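Local coordinates for protein CEP104 (Gallus gallus, PDB 5JO8) that is a centriolar protein whose TOG domain, an array of paired helices, probably binds tubulin or microtubules, at residues A[31-36]-A[48-53]; A[39-44]-A[84-89]; A[67-72]-A[110-115]; A[78-83]-A[115-120]. One frame throughout, in Å; residues are numbered along the deposited sequence. Where two conformers were deposited one is given.

Contact 1. Residues A[31-36]-A[48-53]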
# COMPACT_ATOMS: atom_id res chain seq x y z
N LEU A 31 -21.72 -0.95 16.62
CA LEU A 31 -22.87 -1.68 16.08
C LEU A 31 -23.35 -1.16 14.73
O LEU A 31 -23.63 -1.95 13.83
CB LEU A 31 -24.04 -1.66 17.07
CG LEU A 31 -23.97 -2.69 18.19
CD1 LEU A 31 -25.01 -2.40 19.25
CD2 LEU A 31 -24.14 -4.10 17.63
N ARG A 32 -23.48 0.16 14.61
CA ARG A 32 -23.94 0.74 13.36
C ARG A 32 -22.89 0.64 12.26
O ARG A 32 -23.19 0.22 11.14
CB ARG A 32 -24.39 2.19 13.55
CG ARG A 32 -23.45 3.05 14.38
CD ARG A 32 -23.82 4.52 14.26
NE ARG A 32 -23.01 5.36 15.14
CZ ARG A 32 -23.32 5.62 16.41
NH1 ARG A 32 -22.53 6.38 17.15
NH2 ARG A 32 -24.42 5.10 16.94
N GLU A 33 -21.65 1.02 12.58
CA GLU A 33 -20.59 1.02 11.58
C GLU A 33 -20.29 -0.39 11.07
O GLU A 33 -20.05 -0.60 9.88
CB GLU A 33 -19.32 1.73 12.09
CG GLU A 33 -18.58 1.02 13.22
CD GLU A 33 -17.28 1.73 13.60
OE1 GLU A 33 -16.32 1.04 14.00
OE2 GLU A 33 -17.23 2.97 13.50
N ALA A 34 -20.34 -1.37 11.97
CA ALA A 34 -20.05 -2.75 11.60
C ALA A 34 -21.30 -3.56 11.21
O ALA A 34 -21.22 -4.78 11.12
CB ALA A 34 -19.30 -3.45 12.72
N SER A 35 -22.42 -2.88 10.98
CA SER A 35 -23.67 -3.56 10.62
C SER A 35 -23.55 -4.54 9.44
O SER A 35 -24.00 -5.68 9.55
CB SER A 35 -24.83 -2.57 10.39
OG SER A 35 -25.43 -2.20 11.61
N PRO A 36 -22.96 -4.10 8.31
CA PRO A 36 -22.84 -5.04 7.20
C PRO A 36 -22.00 -6.26 7.55
O PRO A 36 -22.34 -7.37 7.14
CB PRO A 36 -22.15 -4.22 6.11
CG PRO A 36 -22.48 -2.81 6.44
CD PRO A 36 -22.47 -2.76 7.93
N GLY A 48 -15.50 -10.14 18.66
CA GLY A 48 -14.13 -10.61 18.78
C GLY A 48 -13.15 -9.70 18.06
O GLY A 48 -12.12 -9.33 18.62
N ALA A 49 -13.47 -9.33 16.83
CA ALA A 49 -12.61 -8.43 16.05
C ALA A 49 -12.39 -7.07 16.72
O ALA A 49 -11.35 -6.44 16.55
CB ALA A 49 -13.17 -8.24 14.64
N TYR A 50 -13.39 -6.61 17.48
CA TYR A 50 -13.31 -5.32 18.15
C TYR A 50 -12.79 -5.43 19.58
O TYR A 50 -12.67 -4.42 20.28
CB TYR A 50 -14.68 -4.63 18.19
CG TYR A 50 -15.07 -3.87 16.93
CD1 TYR A 50 -15.35 -4.53 15.75
CD2 TYR A 50 -15.19 -2.49 16.95
CE1 TYR A 50 -15.72 -3.84 14.62
CE2 TYR A 50 -15.55 -1.78 15.82
CZ TYR A 50 -15.82 -2.46 14.65
OH TYR A 50 -16.19 -1.78 13.51
N SER A 51 -12.48 -6.65 20.02
CA SER A 51 -12.12 -6.90 21.42
C SER A 51 -10.82 -6.21 21.83
O SER A 51 -9.91 -6.03 21.02
CB SER A 51 -12.00 -8.40 21.68
OG SER A 51 -11.47 -8.65 22.98
N LYS A 52 -10.73 -5.83 23.10
CA LYS A 52 -9.49 -5.29 23.64
C LYS A 52 -8.47 -6.41 23.85
O LYS A 52 -7.29 -6.15 24.05
CB LYS A 52 -9.75 -4.52 24.94
CG LYS A 52 -10.51 -3.21 24.73
CD LYS A 52 -9.75 -2.28 23.80
CE LYS A 52 -10.57 -1.05 23.44
NZ LYS A 52 -11.81 -1.42 22.69
N SER A 53 -8.94 -7.65 23.79
CA SER A 53 -8.07 -8.81 23.89
C SER A 53 -7.50 -9.19 22.52
O SER A 53 -8.25 -9.52 21.60
CB SER A 53 -8.84 -9.99 24.48
OG SER A 53 -8.18 -11.21 24.23
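The backbones of 31-36 and 48-53 stay well apart, with A34 CA and Y50 CA 9.7 Å from each other, at a place where helix 28-33 breaks before helix 35-41 starts and where the chain leaves helix 43-49. Y50 spans most of this gap with its ring, and its hydroxyl meets E33 and A34. The hydroxyl donates a hydrogen bond to E33, Y50 OH to E33 OE1 being 2.9 Å. The acceptor lies at the ring edge and close to the ring plane, and it is met on the anti side of the carboxylate, 15° out of that group's plane. E33 gets there with CG set between its backbone N and carbonyl carbon (chi1 68°) and the chain extended beyond; its carboxylate plane stands 56° from the ring. The methyl of A34 meets the same phenol obliquely, CB lying 3.6 Å from Y50 OH and 4.1 Å from Y50 CE1. In this all-helical TOG domain the contact belongs to the N-terminal end of the array, and F89 of helix 77-94 packs against both A34 and Y50. The small alanine suits a buried break that must admit two aromatic neighbours, while tyrosine supplies both length and a polar end for the partly exposed E33. R93 makes a cation-pi contact with the Y50 ring. Beyond Y50 in the chain, S51 OG accepts from S53 N, an ST turn just before helix 54-69.

Contact 2. Residues A[39-44]-A[84-89]; sequences EVFGEA and LRAAIF
The F41 ring has V40 CG1 over the centre of one face, 3.7 Å above its plane, and the backbone of helix 77-94 at its edge, where A86 C and A87 N lie in plane. F41 CE2 comes 3.7 Å from A87 N. The methyl of A86 approaches the ring obliquely, its CB 3.5 Å from F41 CE2, and A87 CB sits farther along the edge at 4.1 Å from F41 CZ. V40 thus packs over the ring of the residue that follows it, and both touch helix 77-94. With chi1 at 171°, V40 turns CG1 away from its own N and over the ring, while V40 CG2 reaches A86 CB at 3.8 Å. Alanines suit this part of helix 77-94 because their short side chains let V40 and F41 come close to its backbone, the CA atoms of V40 and A86 being 6.8 Å apart. G42, between helices 35-41 and 43-49, has positive phi (91°), where a CB would collide with the carbonyl O of F41, hence glycine. In this N-terminal part of the TOG domain, V64 and L68 of helix 54-69 touch both F41 and A87, while I113 of helix 100-121 packs on A87, which places the contact where several helices converge.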
# COMPACT_ATOMS: atom_id res chain seq x y z
N GLU A 39 -24.07 -8.48 9.75
CA GLU A 39 -25.03 -9.18 8.90
C GLU A 39 -24.42 -10.41 8.24
O GLU A 39 -25.11 -11.41 8.02
CB GLU A 39 -25.56 -8.23 7.82
CG GLU A 39 -27.05 -8.00 7.91
CD GLU A 39 -27.53 -6.89 7.00
OE1 GLU A 39 -26.70 -6.07 6.57
OE2 GLU A 39 -28.74 -6.84 6.73
N VAL A 40 -23.13 -10.34 7.93
CA VAL A 40 -22.46 -11.42 7.23
C VAL A 40 -21.88 -12.45 8.19
O VAL A 40 -22.00 -13.66 7.96
CB VAL A 40 -21.34 -10.85 6.31
CG1 VAL A 40 -20.49 -11.96 5.73
CG2 VAL A 40 -21.95 -10.01 5.21
N PHE A 41 -21.23 -11.98 9.25
CA PHE A 41 -20.48 -12.87 10.13
C PHE A 41 -21.10 -13.15 11.50
O PHE A 41 -20.65 -14.05 12.21
CB PHE A 41 -19.07 -12.33 10.35
CG PHE A 41 -18.28 -12.22 9.09
CD1 PHE A 41 -17.98 -13.34 8.35
CD2 PHE A 41 -17.81 -10.99 8.66
CE1 PHE A 41 -17.24 -13.25 7.18
CE2 PHE A 41 -17.08 -10.89 7.50
CZ PHE A 41 -16.79 -12.01 6.76
N GLY A 42 -22.10 -12.37 11.87
CA GLY A 42 -22.67 -12.49 13.20
C GLY A 42 -21.99 -11.58 14.20
O GLY A 42 -20.82 -11.21 14.04
N GLU A 43 -22.73 -11.21 15.24
CA GLU A 43 -22.21 -10.26 16.21
C GLU A 43 -21.07 -10.82 17.05
O GLU A 43 -20.16 -10.08 17.43
CB GLU A 43 -23.34 -9.71 17.10
CG GLU A 43 -22.87 -8.67 18.10
CD GLU A 43 -24.00 -7.95 18.79
OE1 GLU A 43 -25.16 -8.11 18.35
OE2 GLU A 43 -23.73 -7.22 19.76
N ALA A 44 -21.10 -12.13 17.32
CA ALA A 44 -20.07 -12.75 18.15
C ALA A 44 -18.68 -12.60 17.52
O ALA A 44 -17.72 -12.19 18.20
CB ALA A 44 -20.38 -14.23 18.39
N LEU A 84 -17.13 -10.60 0.97
CA LEU A 84 -15.85 -9.98 0.68
C LEU A 84 -15.82 -8.59 1.27
O LEU A 84 -14.84 -8.19 1.89
CB LEU A 84 -15.58 -9.92 -0.83
CG LEU A 84 -14.30 -9.19 -1.26
CD1 LEU A 84 -13.79 -9.76 -2.56
CD2 LEU A 84 -14.48 -7.67 -1.39
N ARG A 85 -16.88 -7.81 1.04
CA ARG A 85 -16.88 -6.44 1.51
C ARG A 85 -16.81 -6.39 3.04
O ARG A 85 -16.09 -5.57 3.61
CB ARG A 85 -18.11 -5.69 0.99
CG ARG A 85 -18.23 -5.71 -0.53
CD ARG A 85 -17.16 -4.87 -1.20
NE ARG A 85 -17.32 -4.78 -2.65
CZ ARG A 85 -17.76 -3.70 -3.29
NH1 ARG A 85 -18.09 -2.61 -2.62
NH2 ARG A 85 -17.87 -3.72 -4.62
N ALA A 86 -17.52 -7.29 3.70
CA ALA A 86 -17.49 -7.33 5.16
C ALA A 86 -16.11 -7.75 5.67
O ALA A 86 -15.62 -7.23 6.68
CB ALA A 86 -18.57 -8.28 5.68
N ALA A 87 -15.48 -8.69 4.98
CA ALA A 87 -14.14 -9.14 5.37
C ALA A 87 -13.13 -8.01 5.22
O ALA A 87 -12.28 -7.82 6.09
CB ALA A 87 -13.72 -10.36 4.54
N ILE A 88 -13.23 -7.26 4.13
CA ILE A 88 -12.34 -6.13 3.87
C ILE A 88 -12.54 -5.03 4.92
O ILE A 88 -11.58 -4.40 5.35
CB ILE A 88 -12.44 -5.62 2.41
CG1 ILE A 88 -11.87 -6.65 1.42
CG2 ILE A 88 -11.80 -4.25 2.22
CD1 ILE A 88 -10.34 -6.92 1.55
N PHE A 89 -13.78 -4.81 5.34
CA PHE A 89 -14.07 -3.89 6.43
C PHE A 89 -13.25 -4.26 7.68
O PHE A 89 -12.63 -3.40 8.31
CB PHE A 89 -15.58 -3.89 6.74
CG PHE A 89 -15.96 -3.05 7.94
CD1 PHE A 89 -15.97 -3.60 9.21
CD2 PHE A 89 -16.28 -1.71 7.80
CE1 PHE A 89 -16.29 -2.83 10.32
CE2 PHE A 89 -16.61 -0.94 8.91
CZ PHE A 89 -16.61 -1.51 10.17

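Contact 3. Residues A[67-72]-A[110-115]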
# COMPACT_ATOMS: atom_id res chain seq x y z
N LYS A 67 -14.12 -18.96 7.17
CA LYS A 67 -15.48 -18.85 6.62
C LYS A 67 -15.44 -18.57 5.11
O LYS A 67 -16.16 -19.19 4.33
CB LYS A 67 -16.27 -17.76 7.36
CG LYS A 67 -17.72 -17.60 6.88
CD LYS A 67 -18.57 -18.79 7.28
CE LYS A 67 -20.01 -18.64 6.80
NZ LYS A 67 -20.65 -17.42 7.37
N LEU A 68 -14.60 -17.62 4.69
CA LEU A 68 -14.48 -17.33 3.27
C LEU A 68 -13.89 -18.49 2.47
O LEU A 68 -14.39 -18.80 1.38
CB LEU A 68 -13.68 -16.06 3.03
CG LEU A 68 -14.50 -14.77 3.02
CD1 LEU A 68 -15.00 -14.43 4.41
CD2 LEU A 68 -13.68 -13.60 2.45
N MET A 69 -12.84 -19.14 2.99
CA MET A 69 -12.19 -20.25 2.29
C MET A 69 -13.15 -21.42 2.06
O MET A 69 -13.04 -22.14 1.07
CB MET A 69 -10.95 -20.75 3.05
CG MET A 69 -9.71 -19.86 2.87
SD MET A 69 -9.10 -19.88 1.18
CE MET A 69 -8.50 -21.56 1.06
N GLU A 70 -14.10 -21.59 2.97
CA GLU A 70 -14.99 -22.75 2.90
C GLU A 70 -16.31 -22.48 2.19
O GLU A 70 -17.16 -23.37 2.08
CB GLU A 70 -15.20 -23.34 4.30
CG GLU A 70 -13.91 -23.93 4.86
CD GLU A 70 -14.06 -24.52 6.25
OE1 GLU A 70 -15.13 -24.35 6.88
OE2 GLU A 70 -13.08 -25.15 6.71
N MET A 71 -16.49 -21.26 1.67
CA MET A 71 -17.70 -20.95 0.90
C MET A 71 -17.73 -21.76 -0.39
O MET A 71 -16.79 -21.73 -1.18
CB MET A 71 -17.77 -19.46 0.56
CG MET A 71 -17.86 -18.54 1.75
SD MET A 71 -19.28 -18.90 2.80
CE MET A 71 -20.62 -18.75 1.62
N SER A 72 -18.83 -22.48 -0.59
CA SER A 72 -19.01 -23.28 -1.79
C SER A 72 -19.17 -22.39 -3.02
O SER A 72 -19.65 -21.26 -2.91
CB SER A 72 -20.24 -24.18 -1.65
OG SER A 72 -20.62 -24.75 -2.89
N LEU A 110 -6.25 -10.73 3.80
CA LEU A 110 -6.24 -9.87 2.62
C LEU A 110 -5.64 -10.56 1.40
O LEU A 110 -6.22 -10.54 0.31
CB LEU A 110 -5.48 -8.58 2.91
CG LEU A 110 -5.33 -7.60 1.75
CD1 LEU A 110 -6.73 -7.25 1.24
CD2 LEU A 110 -4.61 -6.36 2.22
N LYS A 111 -4.49 -11.21 1.59
CA LYS A 111 -3.85 -11.91 0.49
C LYS A 111 -4.73 -13.04 -0.04
O LYS A 111 -4.83 -13.24 -1.26
CB LYS A 111 -2.48 -12.45 0.92
CG LYS A 111 -1.75 -13.15 -0.20
CD LYS A 111 -0.34 -13.60 0.19
CE LYS A 111 0.26 -14.38 -0.95
NZ LYS A 111 1.58 -14.98 -0.59
N MET A 112 -5.37 -13.77 0.86
CA MET A 112 -6.28 -14.84 0.46
C MET A 112 -7.46 -14.30 -0.35
O MET A 112 -7.88 -14.91 -1.34
CB MET A 112 -6.78 -15.58 1.71
CG MET A 112 -7.78 -16.71 1.42
SD MET A 112 -9.49 -16.21 1.14
CE MET A 112 -9.97 -15.67 2.77
N ILE A 113 -8.03 -13.17 0.07
CA ILE A 113 -9.20 -12.64 -0.63
C ILE A 113 -8.82 -12.30 -2.06
O ILE A 113 -9.52 -12.66 -3.01
CB ILE A 113 -9.79 -11.43 0.10
CG1 ILE A 113 -10.44 -11.87 1.40
CG2 ILE A 113 -10.84 -10.76 -0.76
CD1 ILE A 113 -10.69 -10.75 2.37
N ILE A 114 -7.69 -11.63 -2.21
CA ILE A 114 -7.25 -11.17 -3.52
C ILE A 114 -6.77 -12.30 -4.43
O ILE A 114 -7.12 -12.37 -5.60
CB ILE A 114 -6.16 -10.09 -3.36
CG1 ILE A 114 -6.77 -8.81 -2.80
CG2 ILE A 114 -5.44 -9.83 -4.68
CD1 ILE A 114 -5.69 -7.81 -2.34
N THR A 115 -5.97 -13.21 -3.89
CA THR A 115 -5.29 -14.19 -4.73
C THR A 115 -6.06 -15.51 -4.86
O THR A 115 -5.78 -16.30 -5.76
CB THR A 115 -3.86 -14.48 -4.23
OG1 THR A 115 -3.92 -15.17 -2.96
CG2 THR A 115 -3.06 -13.17 -4.08
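L68 and M112 meet between helix 54-69 and helix 100-121, two members of the all-helical array that forms this TOG domain; their backbones keep a helix-packing distance, L68 CA to I113 CA being 8.1 Å. The tight part is apolar and largely buried. M112 carries most of it: with CG anti to its backbone N (chi1 178°) the side chain heads across the interface, then bends at chi2 and chi3 so that its methyl is delivered against the other helix, CE lying 3.7 Å from L68 CB. One branch of the leucine serves the neighbouring position, L68 CD2 reaching I113 CG1 at 3.8 Å, the two side chains crossing obliquely. Leucine and isoleucine give this interior compact branched surfaces, whereas the unbranched, flexible M112 can fold against L68 and M69. M83 of helix 77-94 and Y117 of helix 100-121 also touch L68, so that the leucine is enclosed from more than one direction.

M69 keeps this close apolar packing at the partly exposed margin. Also bent at chi2 and chi3, it slides past M112 in the opposite direction, M69 SD coming 3.4 Å from M112 CG and 3.7 Å from M112 SD. The solvent side is polar instead. Next in the chain, the exposed E70 makes a salt bridge with K66. T115, within a wider pi-type turn of helix 100-121 and partly exposed, spends its hydroxyl on its own helix: T115 OG1 donates to K111 O at 2.7 Å, lying 43° above the carbonyl plane, while T115 N reaches K111 O from the opposite face.

Contact 4. Residues A[78-83]-A[115-120]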
# COMPACT_ATOMS: atom_id res chain seq x y z
N GLU A 78 -24.00 -12.46 -5.01
CA GLU A 78 -24.26 -11.28 -4.19
C GLU A 78 -23.81 -11.53 -2.75
O GLU A 78 -23.25 -10.65 -2.10
CB GLU A 78 -25.74 -10.90 -4.27
CG GLU A 78 -26.13 -9.66 -3.47
CD GLU A 78 -25.47 -8.38 -3.97
OE1 GLU A 78 -24.99 -8.35 -5.13
OE2 GLU A 78 -25.43 -7.39 -3.21
N ASP A 79 -24.06 -12.75 -2.27
CA ASP A 79 -23.63 -13.16 -0.94
C ASP A 79 -22.12 -13.20 -0.85
O ASP A 79 -21.54 -12.76 0.15
CB ASP A 79 -24.17 -14.54 -0.58
CG ASP A 79 -25.69 -14.57 -0.44
OD1 ASP A 79 -26.31 -13.49 -0.35
OD2 ASP A 79 -26.25 -15.68 -0.41
N LEU A 80 -21.48 -13.77 -1.86
CA LEU A 80 -20.02 -13.77 -1.91
C LEU A 80 -19.44 -12.36 -1.96
O LEU A 80 -18.41 -12.10 -1.33
CB LEU A 80 -19.52 -14.58 -3.09
CG LEU A 80 -19.86 -16.08 -3.09
CD1 LEU A 80 -19.71 -16.62 -4.50
CD2 LEU A 80 -18.97 -16.84 -2.10
N ARG A 81 -20.07 -11.44 -2.69
CA ARG A 81 -19.60 -10.05 -2.71
C ARG A 81 -19.76 -9.40 -1.35
O ARG A 81 -18.84 -8.75 -0.86
CB ARG A 81 -20.39 -9.21 -3.72
CG ARG A 81 -19.95 -9.29 -5.16
CD ARG A 81 -20.76 -8.31 -6.03
NE ARG A 81 -22.17 -8.67 -6.19
CZ ARG A 81 -22.64 -9.47 -7.15
NH1 ARG A 81 -21.82 -10.01 -8.04
NH2 ARG A 81 -23.95 -9.74 -7.21
N ASN A 82 -20.93 -9.54 -0.74
CA ASN A 82 -21.18 -8.95 0.57
C ASN A 82 -20.20 -9.49 1.60
O ASN A 82 -19.74 -8.76 2.48
CB ASN A 82 -22.62 -9.21 1.02
CG ASN A 82 -23.63 -8.50 0.17
OD1 ASN A 82 -23.31 -7.51 -0.49
ND2 ASN A 82 -24.86 -9.00 0.17
N MET A 83 -19.88 -10.77 1.50
CA MET A 83 -18.93 -11.37 2.42
C MET A 83 -17.53 -10.80 2.23
O MET A 83 -16.83 -10.54 3.20
CB MET A 83 -18.91 -12.88 2.25
CG MET A 83 -18.10 -13.58 3.31
SD MET A 83 -18.31 -15.37 3.20
CE MET A 83 -20.08 -15.52 3.39
N THR A 115 -5.97 -13.21 -3.89
CA THR A 115 -5.29 -14.19 -4.73
C THR A 115 -6.06 -15.51 -4.86
O THR A 115 -5.78 -16.30 -5.76
CB THR A 115 -3.86 -14.48 -4.23
OG1 THR A 115 -3.92 -15.17 -2.96
CG2 THR A 115 -3.06 -13.17 -4.08
N GLN A 116 -7.03 -15.74 -3.98
CA GLN A 116 -7.75 -17.01 -4.00
C GLN A 116 -9.25 -16.85 -4.17
O GLN A 116 -9.84 -17.46 -5.06
CB GLN A 116 -7.47 -17.81 -2.74
CG GLN A 116 -6.02 -18.22 -2.59
CD GLN A 116 -5.79 -19.11 -1.38
OE1 GLN A 116 -6.31 -20.22 -1.30
NE2 GLN A 116 -5.04 -18.61 -0.42
N TYR A 117 -9.86 -16.03 -3.32
CA TYR A 117 -11.32 -15.93 -3.23
C TYR A 117 -11.95 -15.28 -4.46
O TYR A 117 -12.86 -15.85 -5.07
CB TYR A 117 -11.66 -15.16 -1.97
CG TYR A 117 -13.13 -15.02 -1.62
CD1 TYR A 117 -13.76 -15.96 -0.82
CD2 TYR A 117 -13.85 -13.90 -2.02
CE1 TYR A 117 -15.10 -15.81 -0.46
CE2 TYR A 117 -15.17 -13.73 -1.66
CZ TYR A 117 -15.79 -14.69 -0.89
OH TYR A 117 -17.10 -14.49 -0.53
N VAL A 118 -11.49 -14.09 -4.80
CA VAL A 118 -11.99 -13.44 -6.02
C VAL A 118 -11.87 -14.32 -7.27
O VAL A 118 -12.87 -14.51 -7.97
CB VAL A 118 -11.38 -12.03 -6.21
CG1 VAL A 118 -11.80 -11.46 -7.56
CG2 VAL A 118 -11.84 -11.12 -5.09
N PRO A 119 -10.69 -14.92 -7.54
CA PRO A 119 -10.62 -15.79 -8.72
C PRO A 119 -11.46 -17.06 -8.60
O PRO A 119 -12.06 -17.47 -9.60
CB PRO A 119 -9.14 -16.18 -8.78
CG PRO A 119 -8.43 -15.16 -8.02
CD PRO A 119 -9.35 -14.68 -6.95
N LYS A 120 -11.50 -17.67 -7.42
CA LYS A 120 -12.29 -18.88 -7.20
C LYS A 120 -13.75 -18.65 -7.58
O LYS A 120 -14.38 -19.50 -8.24
CB LYS A 120 -12.21 -19.34 -5.73
CG LYS A 120 -13.10 -20.53 -5.37
CD LYS A 120 -12.94 -20.89 -3.89
CE LYS A 120 -13.98 -21.92 -3.43
NZ LYS A 120 -13.87 -22.18 -1.95
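Y117 reaches across from helix 100-121 and donates its phenol hydrogen to a main-chain carbonyl of helix 77-94, Y117 OH to L80 O being 2.8 Å. The oxygen lies at the ring edge; seen from the acceptor, the hydroxyl sits in the carbonyl plane on a lone pair, at a C=O...O angle of 111°, well to one side of the carbonyl axis. The buried hydroxyl thereby finds a polar partner among apolar neighbours. L80 CD2 packs 3.4 Å from Y117 OH and M83 CB 3.7 Å from Y117 OH, with the M83 side chain crossing the tyrosine at about a right angle. Tyrosine suits the position because its ring spans the gap between helices and its end can still be satisfied. The ring is aimed by CG standing anti to the backbone N (chi1 -176°), while H121, one turn on, meets it edge-to-face. Away from the contact, a salt bridge within helix 77-94 joins R81 to E78, NE and NH2 both meeting E78 OE1, the shorter link being R81 NH2 to E78 OE1 at 2.7 Å. The tyrosine packing joins two helices of the TOG array, with L68 of helix 54-69 touching both M83 and Y117, and L84 touching Y117 from helix 77-94 itself.

How the contacts relate
Contacts 3 and 4 are buried, whereas contacts 1 and 2 are partly buried and nearer the N-terminal end. Helix 77-94 serves contacts 2 and 4, and helix 100-121 serves contacts 3 and 4, which share T115 and lie 7 Å apart between centres. Contacts 1 and 2 use helices 35-41 and 43-49 and meet through F89. Chemistry follows position: contacts 2 and 3 are wholly apolar across their segments, whereas in contacts 1 and 4 a tyrosine hydroxyl donates, to a partly exposed carboxylate in the first and to a buried main-chain carbonyl in the second. L68 CD1 packs on M83 CG at 3.4 Å, and L84 packs on I113 and V118, so contacts 2, 3 and 4 adjoin.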